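Local coordinates for protein galactonate dehydratase (Zobellia galactanivorans, PDB 5OLC) that belongs to the mandelate racemase/muconate lactonizing enzyme branch of the enolase superfamily, with an N-terminal domain and a C-terminal barrel-type domain, at residues 342-354 with 370-382. Residues are numbered along the deposited sequence; the frame is centred on the assembly and turned at random.
Sequences ENALRDEVTLHKI and GVDVDMDKLEHYL
Glu-348 OE1 lies at the edge of the Tyr-381 ring, in the ring plane. His-380 ND1 sits over one ring face, offset toward the rim. Val-349 CG2, Leu-345 CD2 and Ala-344 CB approach the ring obliquely. These three residues and Glu-348 form the hole that takes Tyr-381 as a knob. Tyr-381 OH donates to Glu-348 OE1 at 2.7 Å and comes from above the carboxylate plane. The carboxylate and ring planes are turned 69° apart. The extended Glu-348 chain crosses Lys-377 at about a right angle, and Lys-377 CD lies 3.6 Å from Glu-348 OE1. Lys-377 NZ makes a long, weak salt bridge to Asp-374 OD2. Val-349 CG1, anti to its own N (chi1 -172°), packs 3.7 Å from Leu-378 CD2 and also touches Val-373 CG1. Its CG2 branch goes to the tyrosine.

Strand 350-352, after the first helix, pairs antiparallel with strand 371-373, before the second. Leu-351 and Asp-372 form the hydrogen-bonded pair: Leu-351 N to Asp-372 O is 2.7 Å, and Asp-372 N to Leu-351 O is 3.0 Å. Another backbone bond, Asp-374 N to Val-349 O, lies just past the strands. Asp-372 OD1 is hydrogen-bonded to Tyr-51 OH. Leu-345 and Leu-378 both touch Ile-19 of strand 11-22. The contact thus joins a helix-strand unit to a strand-helix unit beside the N-terminal antiparallel sheet, within the two-domain enolase-superfamily fold.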
loop_
_atom_site.group_PDB
_atom_site.type_symbol
_atom_site.label_atom_id
_atom_site.label_comp_id
_atom_site.label_asym_id
_atom_site.label_seq_id
_atom_site.Cartn_x
_atom_site.Cartn_y
_atom_site.Cartn_z
ATOM N N GLU A 342 -40.308 -26.580 2.217
ATOM C CA GLU A 342 -41.673 -26.558 2.735
ATOM C C GLU A 342 -41.927 -25.223 3.424
ATOM O O GLU A 342 -41.254 -24.894 4.409
ATOM C CB GLU A 342 -41.920 -27.742 3.685
ATOM C CG GLU A 342 -42.518 -28.954 2.988
ATOM C CD GLU A 342 -41.556 -29.930 2.332
ATOM O OE1 GLU A 342 -41.425 -31.065 2.845
ATOM O OE2 GLU A 342 -41.012 -29.599 1.253
ATOM N N ASN A 343 -42.860 -24.436 2.867
ATOM C CA ASN A 343 -43.194 -23.126 3.413
ATOM C C ASN A 343 -44.642 -22.742 3.172
ATOM O O ASN A 343 -45.014 -22.269 2.094
ATOM C CB ASN A 343 -42.232 -22.050 2.917
ATOM C CG ASN A 343 -42.156 -20.819 3.784
ATOM O OD1 ASN A 343 -43.080 -20.465 4.529
ATOM N ND2 ASN A 343 -41.071 -20.085 3.624
ATOM N N ALA A 344 -45.454 -22.940 4.208
ATOM C CA ALA A 344 -46.866 -22.621 4.198
ATOM C C ALA A 344 -47.082 -21.111 4.276
ATOM O O ALA A 344 -48.067 -20.631 3.735
ATOM C CB ALA A 344 -47.565 -23.318 5.352
ATOM N N LEU A 345 -46.175 -20.353 4.916
ATOM C CA LEU A 345 -46.332 -18.892 5.020
ATOM C C LEU A 345 -46.076 -18.218 3.682
ATOM O O LEU A 345 -46.717 -17.222 3.344
ATOM C CB LEU A 345 -45.418 -18.321 6.089
ATOM C CG LEU A 345 -45.401 -19.122 7.362
ATOM C CD1 LEU A 345 -44.018 -19.516 7.706
ATOM C CD2 LEU A 345 -46.073 -18.389 8.487
ATOM N N ARG A 346 -45.156 -18.795 2.906
ATOM C CA ARG A 346 -44.816 -18.322 1.575
ATOM C C ARG A 346 -45.911 -18.711 0.579
ATOM O O ARG A 346 -46.358 -17.856 -0.184
ATOM C CB ARG A 346 -43.442 -18.882 1.159
ATOM C CG ARG A 346 -43.055 -18.719 -0.305
ATOM C CD ARG A 346 -42.929 -20.064 -0.988
ATOM N NE ARG A 346 -41.773 -20.802 -0.489
ATOM C CZ ARG A 346 -41.486 -22.059 -0.802
ATOM N NH1 ARG A 346 -42.267 -22.739 -1.635
ATOM N NH2 ARG A 346 -40.409 -22.641 -0.301
ATOM N N ASP A 347 -46.358 -19.978 0.596
ATOM C CA ASP A 347 -47.338 -20.456 -0.374
ATOM C C ASP A 347 -48.825 -20.197 -0.012
ATOM O O ASP A 347 -49.655 -20.144 -0.925
ATOM C CB ASP A 347 -47.087 -21.930 -0.693
ATOM C CG ASP A 347 -45.810 -22.131 -1.495
ATOM O OD1 ASP A 347 -45.620 -21.412 -2.508
ATOM O OD2 ASP A 347 -44.999 -22.996 -1.110
ATOM N N GLU A 348 -49.156 -19.975 1.272
ATOM C CA GLU A 348 -50.545 -19.729 1.672
ATOM C C GLU A 348 -50.840 -18.269 2.015
ATOM O O GLU A 348 -51.837 -17.741 1.535
ATOM C CB GLU A 348 -50.976 -20.648 2.832
ATOM C CG GLU A 348 -50.998 -22.133 2.505
ATOM C CD GLU A 348 -51.267 -23.071 3.670
ATOM O OE1 GLU A 348 -52.088 -22.717 4.549
ATOM O OE2 GLU A 348 -50.685 -24.181 3.681
ATOM N N VAL A 349 -50.019 -17.630 2.864
ATOM C CA VAL A 349 -50.264 -16.247 3.284
ATOM C C VAL A 349 -50.075 -15.258 2.124
ATOM O O VAL A 349 -50.848 -14.299 2.026
ATOM C CB VAL A 349 -49.467 -15.838 4.550
ATOM C CG1 VAL A 349 -49.900 -14.466 5.062
ATOM C CG2 VAL A 349 -49.622 -16.874 5.657
ATOM N N THR A 350 -49.082 -15.504 1.235
ATOM C CA THR A 350 -48.825 -14.607 0.101
ATOM C C THR A 350 -49.240 -15.186 -1.245
ATOM O O THR A 350 -48.948 -16.335 -1.586
ATOM C CB THR A 350 -47.389 -14.094 0.062
ATOM O OG1 THR A 350 -46.489 -15.189 0.158
ATOM C CG2 THR A 350 -47.118 -13.066 1.133
ATOM N N LEU A 351 -49.904 -14.320 -2.009
ATOM C CA LEU A 351 -50.455 -14.553 -3.327
ATOM C C LEU A 351 -49.631 -13.835 -4.400
ATOM O O LEU A 351 -49.544 -12.601 -4.414
ATOM C CB LEU A 351 -51.910 -14.047 -3.365
ATOM C CG LEU A 351 -52.835 -14.533 -2.264
ATOM C CD1 LEU A 351 -53.806 -13.452 -1.870
ATOM C CD2 LEU A 351 -53.542 -15.825 -2.667
ATOM N N HIS A 352 -49.039 -14.623 -5.305
ATOM C CA HIS A 352 -48.238 -14.117 -6.407
ATOM C C HIS A 352 -48.981 -14.266 -7.749
ATOM O O HIS A 352 -49.860 -15.120 -7.888
ATOM C CB HIS A 352 -46.871 -14.824 -6.440
ATOM C CG HIS A 352 -46.918 -16.278 -6.814
ATOM N ND1 HIS A 352 -46.696 -16.694 -8.112
ATOM C CD2 HIS A 352 -47.118 -17.366 -6.038
ATOM C CE1 HIS A 352 -46.769 -18.014 -8.087
ATOM N NE2 HIS A 352 -47.025 -18.463 -6.863
ATOM N N LYS A 353 -48.620 -13.430 -8.727
ATOM C CA LYS A 353 -49.188 -13.460 -10.074
ATOM C C LYS A 353 -48.190 -14.102 -11.075
ATOM O O LYS A 353 -48.604 -14.611 -12.122
ATOM C CB LYS A 353 -49.554 -12.025 -10.527
ATOM C CG LYS A 353 -50.980 -11.574 -10.171
ATOM C CD LYS A 353 -51.127 -11.037 -8.734
ATOM C CE LYS A 353 -51.885 -9.732 -8.674
ATOM N NZ LYS A 353 -52.253 -9.376 -7.283
ATOM N N ILE A 354 -46.881 -14.080 -10.724
ATOM C CA ILE A 354 -45.736 -14.547 -11.520
ATOM C C ILE A 354 -45.909 -16.019 -12.006
ATOM O O ILE A 354 -46.560 -16.832 -11.343
ATOM C CB ILE A 354 -44.370 -14.278 -10.788
ATOM C CG1 ILE A 354 -43.984 -15.385 -9.799
ATOM C CG2 ILE A 354 -44.346 -12.894 -10.097
ATOM C CD1 ILE A 354 -42.526 -15.395 -9.433
ATOM N N GLY A 370 -46.659 -7.072 -7.588
ATOM C CA GLY A 370 -47.570 -8.052 -8.168
ATOM C C GLY A 370 -47.930 -9.119 -7.173
ATOM O O GLY A 370 -48.054 -10.294 -7.534
ATOM N N VAL A 371 -48.083 -8.686 -5.902
ATOM C CA VAL A 371 -48.408 -9.546 -4.763
ATOM C C VAL A 371 -49.492 -9.003 -3.851
ATOM O O VAL A 371 -49.609 -7.782 -3.631
ATOM C CB VAL A 371 -47.193 -9.971 -3.901
ATOM C CG1 VAL A 371 -46.444 -11.129 -4.534
ATOM C CG2 VAL A 371 -46.284 -8.796 -3.546
ATOM N N ASP A 372 -50.218 -9.968 -3.245
ATOM C CA ASP A 372 -51.252 -9.761 -2.250
ATOM C C ASP A 372 -51.137 -10.772 -1.109
ATOM O O ASP A 372 -50.424 -11.775 -1.233
ATOM C CB ASP A 372 -52.649 -9.771 -2.882
ATOM C CG ASP A 372 -53.396 -8.476 -2.636
ATOM O OD1 ASP A 372 -53.239 -7.895 -1.530
ATOM O OD2 ASP A 372 -54.138 -8.038 -3.548
ATOM N N VAL A 373 -51.814 -10.473 0.015
ATOM C CA VAL A 373 -51.853 -11.324 1.199
ATOM C C VAL A 373 -53.308 -11.788 1.458
ATOM O O VAL A 373 -54.208 -10.945 1.552
ATOM C CB VAL A 373 -51.217 -10.610 2.428
ATOM C CG1 VAL A 373 -51.576 -11.298 3.749
ATOM C CG2 VAL A 373 -49.703 -10.473 2.270
ATOM N N ASP A 374 -53.524 -13.127 1.557
ATOM C CA ASP A 374 -54.816 -13.738 1.885
ATOM C C ASP A 374 -55.014 -13.411 3.368
ATOM O O ASP A 374 -54.327 -13.985 4.220
ATOM C CB ASP A 374 -54.771 -15.271 1.648
ATOM C CG ASP A 374 -56.077 -16.041 1.823
ATOM O OD1 ASP A 374 -56.988 -15.526 2.504
ATOM O OD2 ASP A 374 -56.169 -17.180 1.311
ATOM N N MET A 375 -55.900 -12.443 3.666
ATOM C CA MET A 375 -56.130 -11.931 5.021
ATOM C C MET A 375 -56.722 -12.961 6.009
ATOM O O MET A 375 -56.627 -12.754 7.225
ATOM C CB MET A 375 -56.960 -10.641 4.980
ATOM C CG MET A 375 -56.279 -9.514 4.209
ATOM S SD MET A 375 -54.618 -9.086 4.785
ATOM C CE MET A 375 -54.976 -7.649 5.809
ATOM N N ASP A 376 -57.271 -14.083 5.487
ATOM C CA ASP A 376 -57.803 -15.177 6.299
ATOM C C ASP A 376 -56.652 -16.076 6.738
ATOM O O ASP A 376 -56.579 -16.442 7.916
ATOM C CB ASP A 376 -58.880 -15.967 5.536
ATOM C CG ASP A 376 -60.137 -15.174 5.202
ATOM O OD1 ASP A 376 -60.515 -14.280 6.005
ATOM O OD2 ASP A 376 -60.768 -15.478 4.170
ATOM N N LYS A 377 -55.716 -16.380 5.807
ATOM C CA LYS A 377 -54.510 -17.179 6.095
ATOM C C LYS A 377 -53.494 -16.366 6.909
ATOM O O LYS A 377 -52.658 -16.942 7.601
ATOM C CB LYS A 377 -53.895 -17.750 4.818
ATOM C CG LYS A 377 -54.870 -18.623 4.050
ATOM C CD LYS A 377 -54.415 -20.065 3.990
ATOM C CE LYS A 377 -55.036 -20.811 2.827
ATOM N NZ LYS A 377 -54.606 -20.273 1.501
ATOM N N LEU A 378 -53.613 -15.025 6.858
ATOM C CA LEU A 378 -52.824 -14.065 7.630
ATOM C C LEU A 378 -53.300 -14.162 9.075
ATOM O O LEU A 378 -52.472 -14.426 9.947
ATOM C CB LEU A 378 -53.010 -12.630 7.070
ATOM C CG LEU A 378 -52.122 -11.450 7.542
ATOM C CD1 LEU A 378 -52.609 -10.825 8.832
ATOM C CD2 LEU A 378 -50.662 -11.777 7.561
ATOM N N GLU A 379 -54.633 -14.005 9.331
ATOM C CA GLU A 379 -55.237 -14.110 10.680
ATOM C C GLU A 379 -55.006 -15.474 11.318
ATOM O O GLU A 379 -54.811 -15.556 12.531
ATOM C CB GLU A 379 -56.741 -13.788 10.664
ATOM C CG GLU A 379 -57.055 -12.295 10.658
ATOM C CD GLU A 379 -56.749 -11.512 11.921
ATOM O OE1 GLU A 379 -56.267 -10.360 11.799
ATOM O OE2 GLU A 379 -57.014 -12.040 13.028
ATOM N N HIS A 380 -55.002 -16.538 10.488
ATOM C CA HIS A 380 -54.780 -17.902 10.941
ATOM C C HIS A 380 -53.366 -18.157 11.416
ATOM O O HIS A 380 -53.197 -18.752 12.475
ATOM C CB HIS A 380 -55.177 -18.936 9.873
ATOM C CG HIS A 380 -54.914 -20.345 10.314
ATOM N ND1 HIS A 380 -53.912 -21.102 9.738
ATOM C CD2 HIS A 380 -55.465 -21.051 11.330
ATOM C CE1 HIS A 380 -53.924 -22.259 10.378
ATOM N NE2 HIS A 380 -54.834 -22.271 11.351
ATOM N N TYR A 381 -52.358 -17.741 10.637
ATOM C CA TYR A 381 -50.951 -17.989 10.934
ATOM C C TYR A 381 -50.273 -16.991 11.877
ATOM O O TYR A 381 -49.147 -17.251 12.295
ATOM C CB TYR A 381 -50.172 -18.090 9.636
ATOM C CG TYR A 381 -50.356 -19.400 8.909
ATOM C CD1 TYR A 381 -49.618 -20.523 9.266
ATOM C CD2 TYR A 381 -51.189 -19.494 7.800
ATOM C CE1 TYR A 381 -49.733 -21.719 8.559
ATOM C CE2 TYR A 381 -51.321 -20.687 7.090
ATOM C CZ TYR A 381 -50.590 -21.799 7.475
ATOM O OH TYR A 381 -50.714 -22.998 6.816
ATOM N N LEU A 382 -50.949 -15.883 12.242
ATOM C CA LEU A 382 -50.457 -14.845 13.167
ATOM C C LEU A 382 -49.914 -15.403 14.522
ATOM O O LEU A 382 -50.261 -16.516 14.935
ATOM C CB LEU A 382 -51.572 -13.801 13.423
ATOM C CG LEU A 382 -51.285 -12.305 13.136
ATOM C CD1 LEU A 382 -50.489 -11.607 14.274
ATOM C CD2 LEU A 382 -50.665 -12.095 11.763
#